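Local coordinates for protein acetylene hydratase (Pelobacter acetylenicus, PDB 2E7Z) that hydrates acetylene to acetaldehyde, using a tungsten-bis(molybdopterin guanine dinucleotide) cofactor together with one [4Fe-4S] cluster, at residues R58-L63 against G486-E491; Q73-I78 against Q448-V453. One frame throughout, in Å; residues are numbered along the deposited sequence.

Contact 1. Residues R58-L63 against G486-E491; sequences RVLYPL and GEAKDE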
loop_
_atom_site.group_PDB
_atom_site.type_symbol
_atom_site.label_atom_id
_atom_site.label_comp_id
_atom_site.label_asym_id
_atom_site.label_seq_id
_atom_site.Cartn_x
_atom_site.Cartn_y
_atom_site.Cartn_z
ATOM N N ARG A 58 -4.809 -15.057 19.887
ATOM C CA ARG A 58 -5.699 -14.736 18.773
ATOM C C ARG A 58 -7.113 -14.496 19.302
ATOM O O ARG A 58 -7.615 -15.214 20.181
ATOM C CB ARG A 58 -5.674 -15.869 17.745
ATOM C CG ARG A 58 -6.526 -15.569 16.523
ATOM C CD ARG A 58 -6.393 -16.641 15.479
ATOM N NE ARG A 58 -7.390 -16.346 14.410
ATOM C CZ ARG A 58 -7.831 -17.226 13.499
ATOM N NH1 ARG A 58 -7.348 -18.469 13.454
ATOM N NH2 ARG A 58 -8.764 -16.884 12.610
ATOM N N VAL A 59 -7.752 -13.445 18.800
ATOM C CA VAL A 59 -9.138 -13.169 19.134
ATOM C C VAL A 59 -10.037 -14.067 18.300
ATOM O O VAL A 59 -10.078 -13.942 17.064
ATOM C CB VAL A 59 -9.474 -11.666 18.893
ATOM C CG1 VAL A 59 -10.951 -11.374 19.142
ATOM C CG2 VAL A 59 -8.592 -10.781 19.793
ATOM N N LEU A 60 -10.762 -14.977 18.950
ATOM C CA LEU A 60 -11.603 -15.941 18.252
ATOM C C LEU A 60 -13.099 -15.723 18.470
ATOM O O LEU A 60 -13.932 -16.415 17.865
ATOM C CB LEU A 60 -11.202 -17.379 18.615
ATOM C CG LEU A 60 -9.850 -17.839 18.092
ATOM C CD1 LEU A 60 -9.628 -19.296 18.600
ATOM C CD2 LEU A 60 -9.714 -17.765 16.589
ATOM N N TYR A 61 -13.452 -14.768 19.322
ATOM C CA TYR A 61 -14.845 -14.496 19.669
ATOM C C TYR A 61 -15.059 -12.994 19.734
ATOM O O TYR A 61 -14.144 -12.254 20.128
ATOM C CB TYR A 61 -15.232 -15.130 21.028
ATOM C CG TYR A 61 -15.075 -16.630 21.029
ATOM C CD1 TYR A 61 -13.857 -17.207 21.331
ATOM C CD2 TYR A 61 -16.143 -17.471 20.691
ATOM C CE1 TYR A 61 -13.682 -18.595 21.296
ATOM C CE2 TYR A 61 -15.989 -18.862 20.672
ATOM C CZ TYR A 61 -14.759 -19.398 20.967
ATOM O OH TYR A 61 -14.596 -20.762 20.950
ATOM N N PRO A 62 -16.260 -12.546 19.371
ATOM C CA PRO A 62 -16.542 -11.117 19.520
ATOM C C PRO A 62 -16.357 -10.639 20.963
ATOM O O PRO A 62 -16.772 -11.321 21.916
ATOM C CB PRO A 62 -18.004 -11.007 19.109
ATOM C CG PRO A 62 -18.212 -12.132 18.142
ATOM C CD PRO A 62 -17.396 -13.258 18.739
ATOM N N LEU A 63 -15.728 -9.475 21.096
ATOM C CA LEU A 63 -15.562 -8.837 22.409
ATOM C C LEU A 63 -16.234 -7.484 22.426
ATOM O O LEU A 63 -16.087 -6.706 21.494
ATOM C CB LEU A 63 -14.084 -8.668 22.755
ATOM C CG LEU A 63 -13.224 -9.917 22.838
ATOM C CD1 LEU A 63 -11.777 -9.538 22.879
ATOM C CD2 LEU A 63 -13.616 -10.705 24.109
ATOM N N GLY A 486 -12.502 -21.299 16.426
ATOM C CA GLY A 486 -13.404 -20.600 17.333
ATOM C C GLY A 486 -14.600 -20.050 16.586
ATOM O O GLY A 486 -15.199 -20.751 15.754
ATOM N N GLU A 487 -14.915 -18.773 16.832
ATOM C CA GLU A 487 -16.013 -18.102 16.153
ATOM C C GLU A 487 -15.478 -17.077 15.153
ATOM O O GLU A 487 -16.158 -16.098 14.852
ATOM C CB GLU A 487 -16.944 -17.434 17.175
ATOM C CG GLU A 487 -17.978 -18.389 17.752
ATOM C CD GLU A 487 -19.149 -18.563 16.812
ATOM O OE1 GLU A 487 -19.971 -17.619 16.689
ATOM O OE2 GLU A 487 -19.240 -19.649 16.190
ATOM N N ALA A 488 -14.286 -17.319 14.609
ATOM C CA ALA A 488 -13.775 -16.391 13.562
ATOM C C ALA A 488 -14.655 -16.487 12.324
ATOM O O ALA A 488 -15.098 -17.565 11.937
ATOM C CB ALA A 488 -12.346 -16.749 13.253
ATOM N N LYS A 489 -14.930 -15.345 11.716
ATOM C CA LYS A 489 -15.818 -15.329 10.575
ATOM C C LYS A 489 -15.169 -14.532 9.462
ATOM O O LYS A 489 -14.246 -13.767 9.682
ATOM C CB LYS A 489 -17.172 -14.670 10.920
ATOM C CG LYS A 489 -17.971 -15.275 12.056
ATOM C CD LYS A 489 -18.594 -16.581 11.703
ATOM C CE LYS A 489 -19.380 -17.138 12.903
ATOM N NZ LYS A 489 -19.686 -18.569 12.697
ATOM N N ASP A 490 -15.726 -14.701 8.278
ATOM C CA ASP A 490 -15.219 -13.992 7.114
ATOM C C ASP A 490 -15.739 -12.559 6.961
ATOM O O ASP A 490 -16.748 -12.189 7.568
ATOM C CB ASP A 490 -15.468 -14.822 5.863
ATOM C CG ASP A 490 -16.887 -14.799 5.413
ATOM O OD1 ASP A 490 -17.248 -13.809 4.759
ATOM O OD2 ASP A 490 -17.633 -15.769 5.654
ATOM N N GLU A 491 -15.056 -11.761 6.130
ATOM C CA GLU A 491 -15.378 -10.351 6.056
ATOM C C GLU A 491 -16.764 -10.138 5.478
ATOM O O GLU A 491 -17.453 -9.190 5.870
ATOM C CB GLU A 491 -14.334 -9.652 5.186
ATOM C CG GLU A 491 -14.375 -8.142 5.283
ATOM C CD GLU A 491 -13.391 -7.495 4.312
ATOM O OE1 GLU A 491 -12.790 -8.253 3.495
ATOM O OE2 GLU A 491 -13.225 -6.251 4.342
#
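Leu60 and Glu487 join two loops through their backbones: Glu487 N donates to Leu60 O at 2.8 Å, with a bent N-H...O angle of 137°. Beside this bond stands Tyr61, where chi1 of -60° sets CG anti to the carbonyl carbon and so starts the ring toward Gly486 and Glu487. Beyond CB and CG, Tyr61 CD2 meets Glu487 CB at 3.6 Å. One step on, Tyr61 CE2 lies 3.6 Å from Glu487 CG, the two side chains crossing at about a right angle. Tyr61 CZ passes 4.1 Å from Gly486 CA, and at the tip Tyr61 OH is 3.8 Å from Gly486 CA. Glu487 N lies over one ring face, toward its rim. An alanine at Tyr61 would probably leave the methylenes of Glu487 and the CA of Gly486 without their aromatic cover, and Arg77 without its cation-pi partner. Glycine suits position 486 because its phi is positive and a CB would run into Leu60 CB. Ala488 CB lies 3.6 Å from Arg58 NH2, and the small alanine admits the extended arginine, whose guanidinium is held by a salt bridge to Glu461 and a hydrogen bond to Gly456 O. The arrangement is a loop-to-loop contact beside strand 452-455 in the molybdopterin oxidoreductase region, close to the cofactor-binding residues Gln441 and Asp457.

Contact 2. Residues Q73-I78 against Q448-V453; sequences QRWERI and QLADYV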
loop_
_atom_site.group_PDB
_atom_site.type_symbol
_atom_site.label_atom_id
_atom_site.label_comp_id
_atom_site.label_asym_id
_atom_site.label_seq_id
_atom_site.Cartn_x
_atom_site.Cartn_y
_atom_site.Cartn_z
ATOM N N GLN A 73 -9.230 -1.277 29.117
ATOM C CA GLN A 73 -9.195 -2.676 28.714
ATOM C C GLN A 73 -10.117 -3.523 29.591
ATOM O O GLN A 73 -9.663 -4.273 30.476
ATOM C CB GLN A 73 -7.754 -3.197 28.720
ATOM C CG GLN A 73 -6.872 -2.390 27.748
ATOM C CD GLN A 73 -7.434 -2.375 26.328
ATOM O OE1 GLN A 73 -7.491 -3.421 25.677
ATOM N NE2 GLN A 73 -7.874 -1.200 25.850
ATOM N N ARG A 74 -11.417 -3.342 29.380
ATOM C CA ARG A 74 -12.413 -4.109 30.124
ATOM C C ARG A 74 -13.337 -4.708 29.083
ATOM O O ARG A 74 -14.146 -3.998 28.478
ATOM C CB ARG A 74 -13.203 -3.224 31.079
ATOM C CG ARG A 74 -13.742 -4.007 32.273
ATOM C CD ARG A 74 -14.494 -3.071 33.175
ATOM N NE ARG A 74 -15.094 -3.846 34.259
ATOM C CZ ARG A 74 -16.381 -4.186 34.352
ATOM N NH1 ARG A 74 -17.260 -3.796 33.434
ATOM N NH2 ARG A 74 -16.800 -4.910 35.390
ATOM N N TRP A 75 -13.152 -5.997 28.837
ATOM C CA TRP A 75 -13.756 -6.680 27.691
ATOM C C TRP A 75 -14.630 -7.840 28.163
ATOM O O TRP A 75 -14.274 -8.522 29.150
ATOM C CB TRP A 75 -12.637 -7.221 26.800
ATOM C CG TRP A 75 -11.782 -6.158 26.185
ATOM C CD1 TRP A 75 -10.541 -5.765 26.566
ATOM C CD2 TRP A 75 -12.143 -5.322 25.074
ATOM N NE1 TRP A 75 -10.090 -4.742 25.749
ATOM C CE2 TRP A 75 -11.058 -4.446 24.824
ATOM C CE3 TRP A 75 -13.278 -5.234 24.258
ATOM C CZ2 TRP A 75 -11.069 -3.498 23.763
ATOM C CZ3 TRP A 75 -13.289 -4.274 23.208
ATOM C CH2 TRP A 75 -12.201 -3.436 22.999
ATOM N N GLU A 76 -15.768 -8.035 27.492
ATOM C CA GLU A 76 -16.599 -9.221 27.744
ATOM C C GLU A 76 -16.974 -9.889 26.440
ATOM O O GLU A 76 -17.413 -9.222 25.480
ATOM C CB GLU A 76 -17.861 -8.855 28.519
ATOM C CG GLU A 76 -18.686 -10.069 28.900
ATOM C CD GLU A 76 -19.841 -9.751 29.827
ATOM O OE1 GLU A 76 -19.606 -9.211 30.938
ATOM O OE2 GLU A 76 -20.979 -10.092 29.460
ATOM N N ARG A 77 -16.747 -11.198 26.359
ATOM C CA ARG A 77 -17.203 -11.964 25.205
ATOM C C ARG A 77 -18.717 -11.833 24.966
ATOM O O ARG A 77 -19.522 -11.902 25.887
ATOM C CB ARG A 77 -16.799 -13.456 25.322
ATOM C CG ARG A 77 -16.962 -14.183 23.969
ATOM C CD ARG A 77 -16.677 -15.691 24.084
ATOM N NE ARG A 77 -15.296 -15.967 24.401
ATOM C CZ ARG A 77 -14.852 -17.214 24.574
ATOM N NH1 ARG A 77 -15.696 -18.245 24.393
ATOM N NH2 ARG A 77 -13.581 -17.427 24.891
ATOM N N ILE A 78 -19.099 -11.601 23.705
ATOM C CA ILE A 78 -20.510 -11.639 23.294
ATOM C C ILE A 78 -20.657 -12.446 22.013
ATOM O O ILE A 78 -19.661 -12.869 21.427
ATOM C CB ILE A 78 -21.205 -10.227 23.173
ATOM C CG1 ILE A 78 -20.432 -9.261 22.267
ATOM C CG2 ILE A 78 -21.521 -9.644 24.567
ATOM C CD1 ILE A 78 -21.296 -8.066 21.824
ATOM N N GLN A 448 -7.739 -1.984 20.701
ATOM C CA GLN A 448 -7.805 -1.576 22.107
ATOM C C GLN A 448 -8.689 -0.367 22.334
ATOM O O GLN A 448 -9.182 -0.101 23.426
ATOM C CB GLN A 448 -6.413 -1.268 22.585
ATOM C CG GLN A 448 -5.659 -2.585 22.841
ATOM C CD GLN A 448 -4.210 -2.378 23.224
ATOM O OE1 GLN A 448 -3.872 -1.404 23.909
ATOM N NE2 GLN A 448 -3.342 -3.301 22.789
ATOM N N LEU A 449 -8.890 0.380 21.243
ATOM C CA LEU A 449 -9.703 1.608 21.210
ATOM C C LEU A 449 -11.121 1.367 20.724
ATOM O O LEU A 449 -11.900 2.316 20.561
ATOM C CB LEU A 449 -8.992 2.675 20.353
ATOM C CG LEU A 449 -7.732 3.259 21.015
ATOM C CD1 LEU A 449 -6.711 3.792 20.011
ATOM C CD2 LEU A 449 -8.087 4.318 22.042
ATOM N N ALA A 450 -11.486 0.099 20.522
ATOM C CA ALA A 450 -12.771 -0.213 19.940
ATOM C C ALA A 450 -13.886 -0.370 20.965
ATOM O O ALA A 450 -13.616 -0.625 22.137
ATOM C CB ALA A 450 -12.669 -1.439 19.063
ATOM N N ASP A 451 -15.133 -0.235 20.495
ATOM C CA ASP A 451 -16.310 -0.686 21.263
ATOM C C ASP A 451 -16.509 -2.191 21.099
ATOM O O ASP A 451 -16.981 -2.880 22.016
ATOM C CB ASP A 451 -17.555 0.055 20.811
ATOM C CG ASP A 451 -17.457 1.523 21.122
ATOM O OD1 ASP A 451 -17.668 1.918 22.295
ATOM O OD2 ASP A 451 -17.160 2.299 20.209
ATOM N N TYR A 452 -16.170 -2.706 19.921
ATOM C CA TYR A 452 -16.336 -4.122 19.574
ATOM C C TYR A 452 -15.150 -4.587 18.779
ATOM O O TYR A 452 -14.750 -3.893 17.802
ATOM C CB TYR A 452 -17.612 -4.374 18.723
ATOM C CG TYR A 452 -18.876 -3.910 19.406
ATOM C CD1 TYR A 452 -19.318 -2.595 19.267
ATOM C CD2 TYR A 452 -19.596 -4.783 20.237
ATOM C CE1 TYR A 452 -20.441 -2.129 19.907
ATOM C CE2 TYR A 452 -20.718 -4.341 20.930
ATOM C CZ TYR A 452 -21.120 -3.010 20.764
ATOM O OH TYR A 452 -22.225 -2.555 21.445
ATOM N N VAL A 453 -14.605 -5.741 19.177
ATOM C CA VAL A 453 -13.540 -6.369 18.420
ATOM C C VAL A 453 -14.123 -7.653 17.866
ATOM O O VAL A 453 -14.677 -8.468 18.617
ATOM C CB VAL A 453 -12.307 -6.620 19.284
ATOM C CG1 VAL A 453 -11.183 -7.311 18.464
ATOM C CG2 VAL A 453 -11.796 -5.297 19.865
#
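Gln73 and Trp75 face Gln448 together, one through an amide and the other through an indole edge. The Gln73 side chain, bent at chi2 (-56°), crosses that of Gln448 at about a right angle, with the two amide planes strongly inclined. The Gln448 amide is held from outside, its OE1 by Gly683 N. Gln73 NE2 donates to Gln448 O at 3.0 Å, the oxygen lying in the plane of the Gln73 amide, and it also bonds to Gly71 O. The other branch, Gln73 OE1, packs 3.5 Å from Gln448 CG while accepting the indole hydrogen: Trp75 NE1 to Gln73 OE1 is 2.9 Å and nearly straight at 171°. That oxygen lies in the indole plane, although the donor stands well above the plane of the carbonyl. Glutamine suits the place because one amide can give and accept at once, and the pairing helps fix the rotation of the indole.

The six-membered part of Trp75 then points at 448-453. Gln448 O lies at the edge of the Trp75 ring, near CZ2. Trp75 CH2 comes within 3.3 Å of Ala450 O; Ala450, having only a CB, lets the ring come close to its backbone oxygen. Val453 CG2 lies 3.7 Å from Trp75 CH2, a branched side chain crossing the indole at about a right angle.

Strands 75-77 and 452-455 are not sheet neighbours: strand 63-65 runs antiparallel between them, and Trp75 spans it, touching Leu63 and Asn65 on the way. Ala450 leans on strand 435-440, Leu449 packs on helix 423-431, and Tyr452 OH is hydrogen-bonded to Glu86 of helix 80-98.

In the fold
Contact 2 is nested along the chain inside the loop closed by contact 1, and their centres lie 13 Å apart. The end of 58-63 enters strand 63-65, which is flanked by both strands of contact 2: Leu63 N is 2.9 Å from Val453 O, and Pro62 O is 2.9 Å from Ile78 N, both probable hydrogen bonds. Tyr61 CD1 also packs 3.4 Å from Arg77 CZ. Both contacts therefore lie toward the 75-77 end of one mixed sheet, contact 1 by way of the run into strand 63-65. A bound MGD lies about 7 Å from the side chain of Arg58 and about 9 Å from that of Val453.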